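Local coordinates for DnaJ-like protein MG200 (Mycoplasma genitalium, PDB 4DCZ), which is of unknown function but belongs to the terminal organelle and carries an EAGR box, a motif involved in mycoplasma motility, at residues Q26-P38 with W46-F58. Sequence-based numbering, arbitrary orientation.
Sequences QNKDPDELRSKVP and WEALVGDTRYGYF
Asn-27 and Pro-30 bring the irregular segment 26-38 alongside the turns that join helix 43-47 to strand 56-58, with CA of Asn-27 7.2 Å from CA of Leu-49 and CA of Pro-30 7.5 Å from CA of Arg-54. A hydrogen bond runs from Tyr-55 OH to the carbonyl Lys-28 O, which lies at the edge of the ring; the modelled 2.4 Å between these two atoms is too short to be taken literally. Tyrosine suits the place because its ring is wedged between apolar groups while its hydroxyl reaches the other segment: Leu-49 CD2 packs near the rim of one face and Arg-54 CB near the rim of the opposite face. Leu-33, with CG anti to the backbone N (chi1 177°), sends CD2 to meet Leu-49 CD2 tip to tip at 3.5 Å and to touch Tyr-55 CE1 at 3.8 Å. On the Arg-54 side, Asp-52 grips the bent arginine side-on: OD1 takes NE at 2.6 Å, and OD2 takes NH2, both through syn lone pairs. OD1 also accepts Arg-54 N, an Asx turn. Thus held, the guanidinium presents an edge to Asn-27 CB. Trp-76 meets Tyr-55 edge-to-face, tying this contact to the sheet. The chemistry implies a loop held against the EAGR box by apolar packing and a tyrosine-to-carbonyl hydrogen bond, while the salt bridge fixes the arginine's position from within its own turn.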
loop_
_atom_site.group_PDB
_atom_site.type_symbol
_atom_site.label_atom_id
_atom_site.label_comp_id
_atom_site.label_asym_id
_atom_site.label_seq_id
_atom_site.Cartn_x
_atom_site.Cartn_y
_atom_site.Cartn_z
ATOM N N GLN A 26 11.829 15.887 -11.485
ATOM C CA GLN A 26 11.460 14.476 -11.772
ATOM C C GLN A 26 11.488 13.571 -10.522
ATOM O O GLN A 26 12.008 13.957 -9.480
ATOM C CB GLN A 26 12.393 13.903 -12.848
ATOM C CG GLN A 26 13.907 14.058 -12.527
ATOM C CD GLN A 26 14.766 12.865 -12.959
ATOM O OE1 GLN A 26 14.270 11.868 -13.484
ATOM N NE2 GLN A 26 16.063 12.971 -12.718
ATOM N N ASN A 27 10.932 12.361 -10.666
ATOM C CA ASN A 27 10.837 11.327 -9.599
ATOM C C ASN A 27 12.054 10.374 -9.600
ATOM O O ASN A 27 12.870 10.425 -10.531
ATOM C CB ASN A 27 9.560 10.472 -9.798
ATOM C CG ASN A 27 8.304 11.113 -9.232
ATOM O OD1 ASN A 27 7.415 11.556 -9.978
ATOM N ND2 ASN A 27 8.210 11.137 -7.911
ATOM N N LYS A 28 12.152 9.506 -8.572
ATOM C CA LYS A 28 13.209 8.439 -8.455
ATOM C C LYS A 28 12.813 7.165 -9.218
ATOM O O LYS A 28 11.635 7.002 -9.557
ATOM C CB LYS A 28 13.503 8.062 -6.983
ATOM C CG LYS A 28 14.673 8.798 -6.339
ATOM C CD LYS A 28 15.104 8.111 -5.067
ATOM C CE LYS A 28 16.297 8.792 -4.467
ATOM N NZ LYS A 28 17.018 7.810 -3.651
ATOM N N ASP A 29 13.783 6.273 -9.481
ATOM C CA ASP A 29 13.526 5.057 -10.293
ATOM C C ASP A 29 13.017 3.902 -9.365
ATOM O O ASP A 29 13.314 3.911 -8.160
ATOM C CB ASP A 29 14.751 4.725 -11.225
ATOM C CG ASP A 29 15.452 3.389 -10.906
ATOM O OD1 ASP A 29 16.176 3.312 -9.889
ATOM O OD2 ASP A 29 15.316 2.430 -11.707
ATOM N N PRO A 30 12.216 2.946 -9.913
ATOM C CA PRO A 30 11.510 1.878 -9.150
ATOM C C PRO A 30 12.269 1.079 -8.046
ATOM O O PRO A 30 11.843 1.144 -6.887
ATOM C CB PRO A 30 11.013 0.936 -10.253
ATOM C CG PRO A 30 11.695 1.370 -11.552
ATOM C CD PRO A 30 11.934 2.835 -11.361
ATOM N N ASP A 31 13.323 0.309 -8.398
ATOM C CA ASP A 31 14.255 -0.313 -7.402
ATOM C C ASP A 31 14.415 0.568 -6.095
ATOM O O ASP A 31 14.085 0.117 -4.986
ATOM C CB ASP A 31 15.665 -0.621 -8.025
ATOM C CG ASP A 31 15.677 -1.857 -8.983
ATOM O OD1 ASP A 31 14.630 -2.143 -9.618
ATOM O OD2 ASP A 31 16.739 -2.526 -9.103
ATOM N N GLU A 32 14.878 1.820 -6.230
ATOM C CA GLU A 32 15.181 2.663 -5.060
ATOM C C GLU A 32 13.968 3.165 -4.285
ATOM O O GLU A 32 14.055 3.293 -3.064
ATOM C CB GLU A 32 16.060 3.887 -5.428
ATOM C CG GLU A 32 17.568 3.694 -5.200
ATOM C CD GLU A 32 18.244 2.975 -6.366
ATOM O OE1 GLU A 32 18.062 3.427 -7.521
ATOM O OE2 GLU A 32 18.956 1.967 -6.138
ATOM N N LEU A 33 12.856 3.449 -4.963
ATOM C CA LEU A 33 11.858 4.402 -4.414
ATOM C C LEU A 33 11.274 4.008 -3.112
ATOM O O LEU A 33 10.804 2.889 -2.998
ATOM C CB LEU A 33 10.675 4.622 -5.364
ATOM C CG LEU A 33 9.560 5.550 -4.830
ATOM C CD1 LEU A 33 10.093 6.917 -4.326
ATOM C CD2 LEU A 33 8.468 5.720 -5.854
ATOM N N ARG A 34 11.249 4.945 -2.159
ATOM C CA ARG A 34 10.463 4.761 -0.951
ATOM C C ARG A 34 10.036 6.052 -0.290
ATOM O O ARG A 34 10.524 7.096 -0.642
ATOM C CB ARG A 34 11.215 3.878 0.017
ATOM C CG ARG A 34 12.583 4.371 0.434
ATOM C CD ARG A 34 13.150 3.392 1.456
ATOM N NE ARG A 34 13.832 2.286 0.784
ATOM C CZ ARG A 34 13.742 0.989 1.096
ATOM N NH1 ARG A 34 12.945 0.548 2.075
ATOM N NH2 ARG A 34 14.454 0.111 0.392
ATOM N N SER A 35 9.111 5.970 0.656
ATOM C CA SER A 35 8.431 7.147 1.140
ATOM C C SER A 35 9.333 8.049 1.919
ATOM O O SER A 35 10.187 7.620 2.643
ATOM C CB SER A 35 7.300 6.750 2.057
ATOM O OG SER A 35 7.702 5.738 2.959
ATOM N N LYS A 36 9.094 9.330 1.797
ATOM C CA LYS A 36 9.909 10.329 2.464
ATOM C C LYS A 36 10.276 9.884 3.854
ATOM O O LYS A 36 11.447 9.861 4.179
ATOM C CB LYS A 36 9.141 11.657 2.501
ATOM C CG LYS A 36 9.676 12.737 3.435
ATOM C CD LYS A 36 10.808 13.594 2.798
ATOM C CE LYS A 36 10.924 14.970 3.487
ATOM N NZ LYS A 36 9.594 15.687 3.418
ATOM N N VAL A 37 9.285 9.552 4.685
ATOM C CA VAL A 37 9.583 9.001 6.041
ATOM C C VAL A 37 9.394 7.486 6.046
ATOM O O VAL A 37 8.347 6.992 5.592
ATOM C CB VAL A 37 8.678 9.554 7.159
ATOM C CG1 VAL A 37 9.058 8.918 8.510
ATOM C CG2 VAL A 37 8.738 11.088 7.206
ATOM N N PRO A 38 10.394 6.740 6.547
ATOM C CA PRO A 38 10.226 5.285 6.658
ATOM C C PRO A 38 9.070 4.898 7.614
ATOM O O PRO A 38 8.891 5.511 8.690
ATOM C CB PRO A 38 11.596 4.796 7.188
ATOM C CG PRO A 38 12.243 5.986 7.817
ATOM C CD PRO A 38 11.702 7.191 7.067
ATOM N N TRP A 46 2.238 9.310 -2.762
ATOM C CA TRP A 46 1.528 8.812 -3.939
ATOM C C TRP A 46 1.326 9.878 -5.024
ATOM O O TRP A 46 1.465 9.577 -6.211
ATOM C CB TRP A 46 0.138 8.289 -3.601
ATOM C CG TRP A 46 0.013 7.092 -2.729
ATOM C CD1 TRP A 46 -0.122 7.100 -1.393
ATOM C CD2 TRP A 46 -0.131 5.727 -3.134
ATOM N NE1 TRP A 46 -0.305 5.832 -0.917
ATOM C CE2 TRP A 46 -0.316 4.966 -1.968
ATOM C CE3 TRP A 46 -0.102 5.069 -4.365
ATOM C CZ2 TRP A 46 -0.478 3.581 -1.991
ATOM C CZ3 TRP A 46 -0.283 3.698 -4.394
ATOM C CH2 TRP A 46 -0.473 2.969 -3.212
ATOM N N GLU A 47 0.947 11.088 -4.650
ATOM C CA GLU A 47 0.627 12.049 -5.671
ATOM C C GLU A 47 1.853 12.409 -6.505
ATOM O O GLU A 47 1.742 12.700 -7.694
ATOM C CB GLU A 47 0.032 13.280 -5.078
ATOM C CG GLU A 47 -1.284 13.026 -4.402
ATOM C CD GLU A 47 -2.432 12.931 -5.355
ATOM O OE1 GLU A 47 -2.653 13.938 -6.088
ATOM O OE2 GLU A 47 -3.132 11.883 -5.350
ATOM N N ALA A 48 3.032 12.355 -5.923
ATOM C CA ALA A 48 4.223 12.695 -6.696
ATOM C C ALA A 48 4.288 11.752 -7.911
ATOM O O ALA A 48 4.742 12.129 -9.008
ATOM C CB ALA A 48 5.478 12.621 -5.835
ATOM N N LEU A 49 3.766 10.554 -7.732
ATOM C CA LEU A 49 3.872 9.536 -8.742
ATOM C C LEU A 49 2.726 9.554 -9.761
ATOM O O LEU A 49 2.846 8.930 -10.824
ATOM C CB LEU A 49 3.896 8.147 -8.107
ATOM C CG LEU A 49 4.867 7.903 -6.954
ATOM C CD1 LEU A 49 4.512 6.570 -6.282
ATOM C CD2 LEU A 49 6.304 7.903 -7.423
ATOM N N VAL A 50 1.620 10.231 -9.458
ATOM C CA VAL A 50 0.523 10.289 -10.429
ATOM C C VAL A 50 1.019 10.881 -11.756
ATOM O O VAL A 50 1.750 11.863 -11.783
ATOM C CB VAL A 50 -0.675 11.091 -9.891
ATOM C CG1 VAL A 50 -1.703 11.254 -10.941
ATOM C CG2 VAL A 50 -1.263 10.373 -8.716
ATOM N N GLY A 51 0.650 10.248 -12.856
ATOM C CA GLY A 51 0.998 10.755 -14.178
ATOM C C GLY A 51 2.344 10.283 -14.699
ATOM O O GLY A 51 2.735 10.633 -15.821
ATOM N N ASP A 52 3.048 9.486 -13.896
ATOM C CA ASP A 52 4.414 9.124 -14.205
ATOM C C ASP A 52 4.310 7.690 -14.583
ATOM O O ASP A 52 4.032 6.859 -13.745
ATOM C CB ASP A 52 5.312 9.328 -12.990
ATOM C CG ASP A 52 6.733 8.758 -13.168
ATOM O OD1 ASP A 52 6.971 7.925 -14.085
ATOM O OD2 ASP A 52 7.605 9.112 -12.319
ATOM N N THR A 53 4.551 7.396 -15.851
ATOM C CA THR A 53 4.126 6.129 -16.400
ATOM C C THR A 53 5.025 4.971 -15.945
ATOM O O THR A 53 4.728 3.804 -16.237
ATOM C CB THR A 53 4.070 6.202 -17.916
ATOM O OG1 THR A 53 5.358 6.595 -18.359
ATOM C CG2 THR A 53 2.998 7.219 -18.398
ATOM N N ARG A 54 6.105 5.266 -15.215
ATOM C CA ARG A 54 6.807 4.176 -14.526
ATOM C C ARG A 54 5.890 3.508 -13.509
ATOM O O ARG A 54 6.031 2.331 -13.280
ATOM C CB ARG A 54 8.044 4.639 -13.748
ATOM C CG ARG A 54 9.380 4.658 -14.512
ATOM C CD ARG A 54 9.690 6.071 -15.063
ATOM N NE ARG A 54 9.464 7.120 -14.059
ATOM C CZ ARG A 54 10.346 7.465 -13.124
ATOM N NH1 ARG A 54 11.542 6.879 -13.060
ATOM N NH2 ARG A 54 10.040 8.414 -12.251
ATOM N N TYR A 55 4.979 4.257 -12.901
ATOM C CA TYR A 55 4.246 3.809 -11.710
ATOM C C TYR A 55 2.769 3.509 -11.918
ATOM O O TYR A 55 2.111 2.904 -11.062
ATOM C CB TYR A 55 4.393 4.871 -10.623
ATOM C CG TYR A 55 5.854 5.082 -10.279
ATOM C CD1 TYR A 55 6.559 4.103 -9.635
ATOM C CD2 TYR A 55 6.529 6.217 -10.649
ATOM C CE1 TYR A 55 7.893 4.240 -9.343
ATOM C CE2 TYR A 55 7.875 6.366 -10.354
ATOM C CZ TYR A 55 8.547 5.354 -9.696
ATOM O OH TYR A 55 9.889 5.425 -9.382
ATOM N N GLY A 56 2.254 3.921 -13.063
ATOM C CA GLY A 56 0.903 3.573 -13.448
ATOM C C GLY A 56 0.629 3.955 -14.891
ATOM O O GLY A 56 1.559 4.226 -15.678
ATOM N N TYR A 57 -0.659 4.005 -15.217
ATOM C CA TYR A 57 -1.122 4.425 -16.533
ATOM C C TYR A 57 -2.510 5.046 -16.397
ATOM O O TYR A 57 -3.212 4.817 -15.415
ATOM C CB TYR A 57 -1.160 3.227 -17.544
ATOM C CG TYR A 57 -2.008 2.056 -17.058
ATOM C CD1 TYR A 57 -3.358 1.927 -17.427
ATOM C CD2 TYR A 57 -1.474 1.115 -16.176
ATOM C CE1 TYR A 57 -4.136 0.872 -16.938
ATOM C CE2 TYR A 57 -2.228 0.076 -15.688
ATOM C CZ TYR A 57 -3.553 -0.047 -16.061
ATOM O OH TYR A 57 -4.277 -1.103 -15.545
ATOM N N PHE A 58 -2.902 5.813 -17.406
ATOM C CA PHE A 58 -4.264 6.295 -17.505
ATOM C C PHE A 58 -5.133 5.289 -18.251
ATOM O O PHE A 58 -4.898 5.019 -19.424
ATOM C CB PHE A 58 -4.297 7.646 -18.190
ATOM C CG PHE A 58 -3.994 8.778 -17.274
ATOM C CD1 PHE A 58 -4.946 9.207 -16.349
ATOM C CD2 PHE A 58 -2.761 9.420 -17.318
ATOM C CE1 PHE A 58 -4.670 10.259 -15.477
ATOM C CE2 PHE A 58 -2.462 10.483 -16.445
ATOM C CZ PHE A 58 -3.419 10.904 -15.530
#